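Long-range contact in DUF1116 domain-containing protein (Enterococcus faecalis, PDB 3CLQ), which is of unknown function but belongs to the AllG family, named for a subunit of oxamate carbamoyltransferase, and may therefore take part in carbamoyl transfer: residues A49-M62 with T259-V271. Sequence-based numbering, arbitrary orientation.
Sequences AGPPITYENMCGPM and TMCRNGVEFGIRV
Asn263 reaches from a beta hairpin into the loop 49-59, where it meets Ala49, Pro51 and Ile53. The hairpin is made of antiparallel strands 257-263 and 266-271, joined by a tight turn at Gly264 and Val265. The loop links strand 45-48 to helix 60-73.

The polar part of the contact is one hydrogen bond, from Asn263 ND2 to Pro51 O at 2.8 Å. It is bent at the hydrogen (132°), and Pro51 O lies close to the amide plane of Asn263. The other end of the amide forms an Asx turn. A chi1 of 59° brings Asn263 OD1 to Val265 N and, more nearly straight, to Glu266 N at 2.9 Å; it accepts from both. These bonds within the hairpin fix the rotation of the amide, and ND2 is left facing the loop.

Pro51 and Ile53 pack against this amide. Pro51 CD comes within 3.5 Å of Asn263 ND2, and the two side chains cross at about a right angle. The Ile53 and Asn263 side chains run toward each other, with Ile53 CB 3.5 Å from Asn263 ND2. Ile53 CD1 also touches Val265 CB. The methyl CE of selenomethionine Met62, from helix 60-73, packs on Asn263 CB at 3.7 Å.

Backbone packing is close at Gly50, whose CA is 3.2 Å from Arg262 O. The Arg262 CB is directed away from the loop, and NE forms a salt bridge with Asp303. Gly50 N is hydrogen-bonded to Asp306 OD2, so both segments meet the 303-306 region. Beside Gly50, Cys261 SG lies 3.6 Å from Gly50 CA and 4.1 Å from Pro51 CD.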
ATOM      1  N   ALA B  49      16.781 -24.066  -1.173  1.00 53.73           N
ATOM      2  CA  ALA B  49      16.534 -23.358  -2.429  1.00 53.82           C
ATOM      3  C   ALA B  49      17.429 -23.841  -3.593  1.00 53.86           C
ATOM      4  O   ALA B  49      18.405 -24.556  -3.371  1.00 52.57           O
ATOM      5  CB  ALA B  49      16.690 -21.856  -2.229  1.00 53.14           C
ATOM      6  N   GLY B  50      17.086 -23.433  -4.824  1.00 54.31           N
ATOM      7  CA  GLY B  50      17.913 -23.700  -6.012  1.00 54.25           C
ATOM      8  C   GLY B  50      17.830 -25.133  -6.508  1.00 53.94           C
ATOM      9  O   GLY B  50      17.038 -25.911  -5.997  1.00 54.33           O
ATOM     10  N   PRO B  51      18.642 -25.490  -7.515  1.00 53.05           N
ATOM     11  CA  PRO B  51      18.648 -26.819  -8.130  1.00 52.72           C
ATOM     12  C   PRO B  51      19.426 -27.851  -7.311  1.00 52.20           C
ATOM     13  O   PRO B  51      20.164 -27.477  -6.404  1.00 51.74           O
ATOM     14  CB  PRO B  51      19.359 -26.566  -9.452  1.00 52.98           C
ATOM     15  CG  PRO B  51      20.341 -25.529  -9.098  1.00 53.08           C
ATOM     16  CD  PRO B  51      19.607 -24.598  -8.163  1.00 53.07           C
ATOM     17  N   PRO B  52      19.278 -29.149  -7.640  1.00 51.95           N
ATOM     18  CA  PRO B  52      19.838 -30.207  -6.799  1.00 51.53           C
ATOM     19  C   PRO B  52      21.304 -29.955  -6.478  1.00 51.19           C
ATOM     20  O   PRO B  52      22.059 -29.478  -7.332  1.00 50.94           O
ATOM     21  CB  PRO B  52      19.663 -31.468  -7.646  1.00 51.31           C
ATOM     22  CG  PRO B  52      18.501 -31.189  -8.485  1.00 51.61           C
ATOM     23  CD  PRO B  52      18.574 -29.705  -8.808  1.00 52.05           C
ATOM     24  N   ILE B  53      21.686 -30.254  -5.240  1.00 50.48           N
ATOM     25  CA  ILE B  53      23.041 -30.004  -4.760  1.00 49.51           C
ATOM     26  C   ILE B  53      23.314 -30.827  -3.500  1.00 49.63           C
ATOM     27  O   ILE B  53      22.582 -30.750  -2.519  1.00 50.25           O
ATOM     28  CB  ILE B  53      23.263 -28.498  -4.471  1.00 48.55           C
ATOM     29  CG1 ILE B  53      24.722 -28.208  -4.125  1.00 47.47           C
ATOM     30  CG2 ILE B  53      22.344 -28.031  -3.350  1.00 48.74           C
ATOM     31  CD1 ILE B  53      25.146 -26.807  -4.424  1.00 46.36           C
ATOM     32  N   THR B  54      24.359 -31.629  -3.523  1.00 49.47           N
ATOM     33  CA  THR B  54      24.723 -32.350  -2.315  1.00 49.98           C
ATOM     34  C   THR B  54      25.099 -31.369  -1.209  1.00 50.16           C
ATOM     35  O   THR B  54      25.323 -30.189  -1.470  1.00 50.12           O
ATOM     36  CB  THR B  54      25.876 -33.315  -2.559  1.00 48.68           C
ATOM     37  OG1 THR B  54      26.968 -32.587  -3.120  1.00 48.74           O
ATOM     38  CG2 THR B  54      25.453 -34.392  -3.528  1.00 48.19           C
ATOM     39  N   TYR B  55      25.159 -31.867   0.022  1.00 50.70           N
ATOM     40  CA  TYR B  55      25.452 -31.027   1.166  1.00 50.52           C
ATOM     41  C   TYR B  55      26.895 -30.554   1.102  1.00 51.51           C
ATOM     42  O   TYR B  55      27.160 -29.365   1.271  1.00 50.96           O
ATOM     43  CB  TYR B  55      25.180 -31.772   2.470  1.00 49.27           C
ATOM     44  CG  TYR B  55      25.656 -31.040   3.701  1.00 48.98           C
ATOM     45  CD1 TYR B  55      24.923 -29.989   4.231  1.00 48.89           C
ATOM     46  CD2 TYR B  55      26.845 -31.396   4.340  1.00 49.11           C
ATOM     47  CE1 TYR B  55      25.351 -29.309   5.360  1.00 48.67           C
ATOM     48  CE2 TYR B  55      27.283 -30.724   5.479  1.00 48.97           C
ATOM     49  CZ  TYR B  55      26.525 -29.679   5.985  1.00 49.08           C
ATOM     50  OH  TYR B  55      26.934 -28.996   7.111  1.00 48.88           O
ATOM     51  N   GLU B  56      27.822 -31.474   0.841  1.00 52.70           N
ATOM     52  CA  GLU B  56      29.239 -31.105   0.811  1.00 54.65           C
ATOM     53  C   GLU B  56      29.529 -29.968  -0.158  1.00 54.90           C
ATOM     54  O   GLU B  56      30.445 -29.183   0.062  1.00 54.12           O
ATOM     55  CB  GLU B  56      30.156 -32.300   0.491  1.00 56.31           C
ATOM     56  CG  GLU B  56      30.143 -33.408   1.522  1.00 57.84           C
ATOM     57  CD  GLU B  56      28.828 -34.149   1.508  1.00 59.52           C
ATOM     58  OE1 GLU B  56      28.263 -34.310   0.401  1.00 60.43           O
ATOM     59  OE2 GLU B  56      28.343 -34.548   2.593  1.00 60.24           O
ATOM     60  N   ASN B  57      28.761 -29.861  -1.233  1.00 56.20           N
ATOM     61  CA  ASN B  57      29.013 -28.769  -2.162  1.00 57.58           C
ATOM     62  C   ASN B  57      28.235 -27.484  -1.868  1.00 58.12           C
ATOM     63  O   ASN B  57      28.437 -26.478  -2.541  1.00 58.38           O
ATOM     64  CB  ASN B  57      28.865 -29.228  -3.613  1.00 58.11           C
ATOM     65  CG  ASN B  57      29.759 -30.423  -3.929  1.00 59.16           C
ATOM     66  OD1 ASN B  57      30.855 -30.565  -3.369  1.00 59.98           O
ATOM     67  ND2 ASN B  57      29.295 -31.293  -4.817  1.00 59.17           N
HETATM   68  N   MSE B  58      27.386 -27.498  -0.842  1.00 59.25           N
HETATM   69  CA  MSE B  58      26.629 -26.285  -0.469  1.00 61.27           C
HETATM   70  C   MSE B  58      27.565 -25.194   0.025  1.00 59.82           C
HETATM   71  O   MSE B  58      28.725 -25.448   0.286  1.00 59.46           O
HETATM   72  CB  MSE B  58      25.568 -26.568   0.588  1.00 62.09           C
HETATM   73  CG  MSE B  58      24.410 -27.408   0.099  1.00 63.35           C
HETATM   74 SE   MSE B  58      23.156 -27.790   1.566  0.90 65.89          SE
HETATM   75  CE  MSE B  58      21.683 -28.620   0.574  1.00 63.59           C
ATOM     76  N   CYS B  59      27.060 -23.977   0.152  1.00 59.00           N
ATOM     77  CA  CYS B  59      27.920 -22.849   0.465  1.00 58.40           C
ATOM     78  C   CYS B  59      27.844 -22.506   1.937  1.00 57.25           C
ATOM     79  O   CYS B  59      26.979 -23.011   2.649  1.00 57.01           O
ATOM     80  CB  CYS B  59      27.520 -21.636  -0.363  1.00 58.85           C
ATOM     81  SG  CYS B  59      25.989 -20.832   0.200  1.00 61.54           S
ATOM     82  N   GLY B  60      28.750 -21.642   2.382  1.00 56.27           N
ATOM     83  CA  GLY B  60      28.746 -21.165   3.756  1.00 56.44           C
ATOM     84  C   GLY B  60      27.350 -20.993   4.339  1.00 56.85           C
ATOM     85  O   GLY B  60      26.910 -21.803   5.149  1.00 57.20           O
ATOM     86  N   PRO B  61      26.633 -19.941   3.923  1.00 56.45           N
ATOM     87  CA  PRO B  61      25.358 -19.617   4.548  1.00 57.00           C
ATOM     88  C   PRO B  61      24.318 -20.757   4.566  1.00 57.71           C
ATOM     89  O   PRO B  61      23.546 -20.869   5.526  1.00 57.52           O
ATOM     90  CB  PRO B  61      24.853 -18.438   3.710  1.00 56.92           C
ATOM     91  CG  PRO B  61      26.082 -17.832   3.146  1.00 56.89           C
ATOM     92  CD  PRO B  61      26.982 -18.989   2.858  1.00 56.16           C
HETATM   93  N   MSE B  62      24.286 -21.585   3.524  1.00 58.04           N
HETATM   94  CA  MSE B  62      23.287 -22.650   3.446  1.00 58.63           C
HETATM   95  C   MSE B  62      23.625 -23.848   4.333  1.00 57.65           C
HETATM   96  O   MSE B  62      22.722 -24.508   4.857  1.00 57.49           O
HETATM   97  CB  MSE B  62      23.087 -23.110   2.007  1.00 59.07           C
HETATM   98  CG  MSE B  62      21.920 -24.070   1.851  1.00 60.22           C
HETATM   99 SE   MSE B  62      21.669 -24.728   0.020  0.75 62.42          SE
HETATM  100  CE  MSE B  62      20.768 -23.172  -0.786  1.00 59.90           C
ATOM    101  N   THR B 259      10.657 -22.093 -14.041  1.00 53.14           N
ATOM    102  CA  THR B 259      11.402 -22.008 -12.789  1.00 53.73           C
ATOM    103  C   THR B 259      12.722 -21.240 -13.028  1.00 54.70           C
ATOM    104  O   THR B 259      13.472 -21.529 -13.979  1.00 54.66           O
ATOM    105  CB  THR B 259      11.817 -23.431 -12.277  1.00 54.14           C
ATOM    106  OG1 THR B 259      10.668 -24.203 -11.905  1.00 54.02           O
ATOM    107  CG2 THR B 259      12.775 -23.333 -11.085  1.00 53.92           C
HETATM  108  N   MSE B 260      13.029 -20.281 -12.174  1.00 54.02           N
HETATM  109  CA  MSE B 260      14.381 -19.770 -12.117  1.00 55.65           C
HETATM  110  C   MSE B 260      14.729 -19.801 -10.654  1.00 54.64           C
HETATM  111  O   MSE B 260      13.963 -19.302  -9.827  1.00 54.38           O
HETATM  112  CB  MSE B 260      14.505 -18.357 -12.688  1.00 55.86           C
HETATM  113  CG  MSE B 260      14.407 -18.301 -14.197  1.00 57.86           C
HETATM  114 SE   MSE B 260      14.833 -16.537 -14.996  0.70 60.38          SE
HETATM  115  CE  MSE B 260      13.626 -15.518 -13.821  1.00 59.82           C
ATOM    116  N   CYS B 261      15.860 -20.417 -10.324  1.00 53.47           N
ATOM    117  CA  CYS B 261      16.245 -20.533  -8.930  1.00 52.55           C
ATOM    118  C   CYS B 261      17.736 -20.729  -8.790  1.00 52.45           C
ATOM    119  O   CYS B 261      18.427 -21.063  -9.752  1.00 52.04           O
ATOM    120  CB  CYS B 261      15.497 -21.673  -8.244  1.00 52.15           C
ATOM    121  SG  CYS B 261      15.833 -23.272  -8.968  1.00 52.43           S
ATOM    122  N   ARG B 262      18.228 -20.506  -7.578  1.00 52.13           N
ATOM    123  CA  ARG B 262      19.651 -20.590  -7.326  1.00 52.11           C
ATOM    124  C   ARG B 262      19.894 -21.036  -5.890  1.00 52.36           C
ATOM    125  O   ARG B 262      19.036 -20.852  -5.026  1.00 52.16           O
ATOM    126  CB  ARG B 262      20.331 -19.250  -7.612  1.00 50.90           C
ATOM    127  CG  ARG B 262      19.592 -18.081  -7.076  1.00 50.82           C
ATOM    128  CD  ARG B 262      18.637 -17.505  -8.099  1.00 51.18           C
ATOM    129  NE  ARG B 262      18.469 -16.075  -7.871  1.00 52.49           N
ATOM    130  CZ  ARG B 262      17.532 -15.543  -7.084  1.00 53.11           C
ATOM    131  NH1 ARG B 262      17.471 -14.228  -6.912  1.00 53.56           N
ATOM    132  NH2 ARG B 262      16.655 -16.320  -6.467  1.00 52.96           N
ATOM    133  N   ASN B 263      21.055 -21.648  -5.661  1.00 52.29           N
ATOM    134  CA  ASN B 263      21.425 -22.191  -4.352  1.00 52.76           C
ATOM    135  C   ASN B 263      22.772 -21.673  -3.850  1.00 53.02           C
ATOM    136  O   ASN B 263      23.440 -22.343  -3.072  1.00 53.62           O
ATOM    137  CB  ASN B 263      21.435 -23.733  -4.373  1.00 51.84           C
ATOM    138  CG  ASN B 263      22.398 -24.302  -5.397  1.00 51.34           C
ATOM    139  OD1 ASN B 263      23.397 -23.678  -5.746  1.00 51.27           O
ATOM    140  ND2 ASN B 263      22.094 -25.489  -5.891  1.00 51.30           N
ATOM    141  N   GLY B 264      23.175 -20.492  -4.309  1.00 53.14           N
ATOM    142  CA  GLY B 264      24.392 -19.869  -3.825  1.00 52.88           C
ATOM    143  C   GLY B 264      25.609 -20.365  -4.566  1.00 53.88           C
ATOM    144  O   GLY B 264      26.710 -19.834  -4.383  1.00 55.15           O
ATOM    145  N   VAL B 265      25.424 -21.390  -5.395  1.00 53.07           N
ATOM    146  CA  VAL B 265      26.517 -21.935  -6.182  1.00 52.26           C
ATOM    147  C   VAL B 265      26.102 -22.041  -7.652  1.00 52.13           C
ATOM    148  O   VAL B 265      26.878 -21.707  -8.545  1.00 51.82           O
ATOM    149  CB  VAL B 265      26.958 -23.334  -5.652  1.00 52.86           C
ATOM    150  CG1 VAL B 265      28.106 -23.896  -6.470  1.00 52.05           C
ATOM    151  CG2 VAL B 265      27.358 -23.271  -4.186  1.00 52.79           C
ATOM    152  N   GLU B 266      24.882 -22.512  -7.903  1.00 51.88           N
ATOM    153  CA  GLU B 266      24.412 -22.704  -9.269  1.00 52.26           C
ATOM    154  C   GLU B 266      23.067 -22.064  -9.548  1.00 53.01           C
ATOM    155  O   GLU B 266      22.205 -21.954  -8.668  1.00 53.80           O
ATOM    156  CB  GLU B 266      24.273 -24.184  -9.596  1.00 52.81           C
ATOM    157  CG  GLU B 266      25.565 -24.943  -9.749  1.00 53.71           C
ATOM    158  CD  GLU B 266      25.393 -26.184 -10.598  1.00 54.17           C
ATOM    159  OE1 GLU B 266      24.463 -26.980 -10.329  1.00 54.36           O
ATOM    160  OE2 GLU B 266      26.186 -26.358 -11.543  1.00 54.65           O
ATOM    161  N   PHE B 267      22.873 -21.676 -10.800  1.00 52.86           N
ATOM    162  CA  PHE B 267      21.581 -21.211 -11.266  1.00 52.11           C
ATOM    163  C   PHE B 267      20.925 -22.327 -12.062  1.00 52.41           C
ATOM    164  O   PHE B 267      21.598 -23.044 -12.837  1.00 52.73           O
ATOM    165  CB  PHE B 267      21.759 -20.009 -12.152  1.00 52.14           C
ATOM    166  CG  PHE B 267      20.596 -19.144 -12.186  1.00 53.70           C
ATOM    167  CD1 PHE B 267      20.560 -17.986 -11.426  1.00 54.13           C
ATOM    168  CD2 PHE B 267      19.486 -19.482 -12.950  1.00 54.45           C
ATOM    169  CE1 PHE B 267      19.437 -17.166 -11.452  1.00 53.00           C
ATOM    170  CE2 PHE B 267      18.376 -18.663 -12.977  1.00 53.17           C
ATOM    171  CZ  PHE B 267      18.366 -17.509 -12.229  1.00 52.86           C
ATOM    172  N   GLY B 268      19.619 -22.484 -11.871  1.00 51.61           N
ATOM    173  CA  GLY B 268      18.900 -23.594 -12.459  1.00 51.00           C
ATOM    174  C   GLY B 268      17.480 -23.263 -12.891  1.00 51.53           C
ATOM    175  O   GLY B 268      16.695 -22.645 -12.152  1.00 52.34           O
ATOM    176  N   ILE B 269      17.136 -23.709 -14.090  1.00 50.53           N
ATOM    177  CA  ILE B 269      15.832 -23.441 -14.635  1.00 49.90           C
ATOM    178  C   ILE B 269      15.182 -24.708 -15.162  1.00 49.95           C
ATOM    179  O   ILE B 269      15.847 -25.706 -15.359  1.00 49.60           O
ATOM    180  CB  ILE B 269      15.909 -22.386 -15.744  1.00 48.72           C
ATOM    181  CG1 ILE B 269      16.624 -22.951 -16.966  1.00 48.64           C
ATOM    182  CG2 ILE B 269      16.613 -21.150 -15.220  1.00 48.19           C
ATOM    183  CD1 ILE B 269      16.517 -22.086 -18.198  1.00 48.18           C
ATOM    184  N   ARG B 270      13.869 -24.649 -15.369  1.00 50.91           N
ATOM    185  CA  ARG B 270      13.116 -25.730 -15.974  1.00 50.78           C
ATOM    186  C   ARG B 270      12.344 -25.107 -17.119  1.00 50.30           C
ATOM    187  O   ARG B 270      12.009 -23.927 -17.046  1.00 51.46           O
ATOM    188  CB  ARG B 270      12.176 -26.321 -14.940  1.00 51.09           C
ATOM    189  CG  ARG B 270      12.919 -26.751 -13.697  1.00 52.65           C
ATOM    190  CD  ARG B 270      12.083 -27.662 -12.873  1.00 54.23           C
ATOM    191  NE  ARG B 270      10.884 -26.946 -12.467  1.00 56.59           N
ATOM    192  CZ  ARG B 270       9.892 -27.472 -11.759  1.00 56.94           C
ATOM    193  NH1 ARG B 270       9.942 -28.752 -11.374  1.00 56.72           N
ATOM    194  NH2 ARG B 270       8.851 -26.708 -11.451  1.00 57.20           N
ATOM    195  N   VAL B 271      12.092 -25.854 -18.187  1.00 48.95           N
ATOM    196  CA  VAL B 271      11.238 -25.332 -19.241  1.00 48.76           C
ATOM    197  C   VAL B 271      10.073 -26.264 -19.510  1.00 49.17           C
ATOM    198  O   VAL B 271      10.174 -27.479 -19.374  1.00 48.37           O
ATOM    199  CB  VAL B 271      12.007 -24.948 -20.523  1.00 49.42           C
ATOM    200  CG1 VAL B 271      13.293 -24.212 -20.152  1.00 48.94           C
ATOM    201  CG2 VAL B 271      12.333 -26.178 -21.376  1.00 49.76           C
TER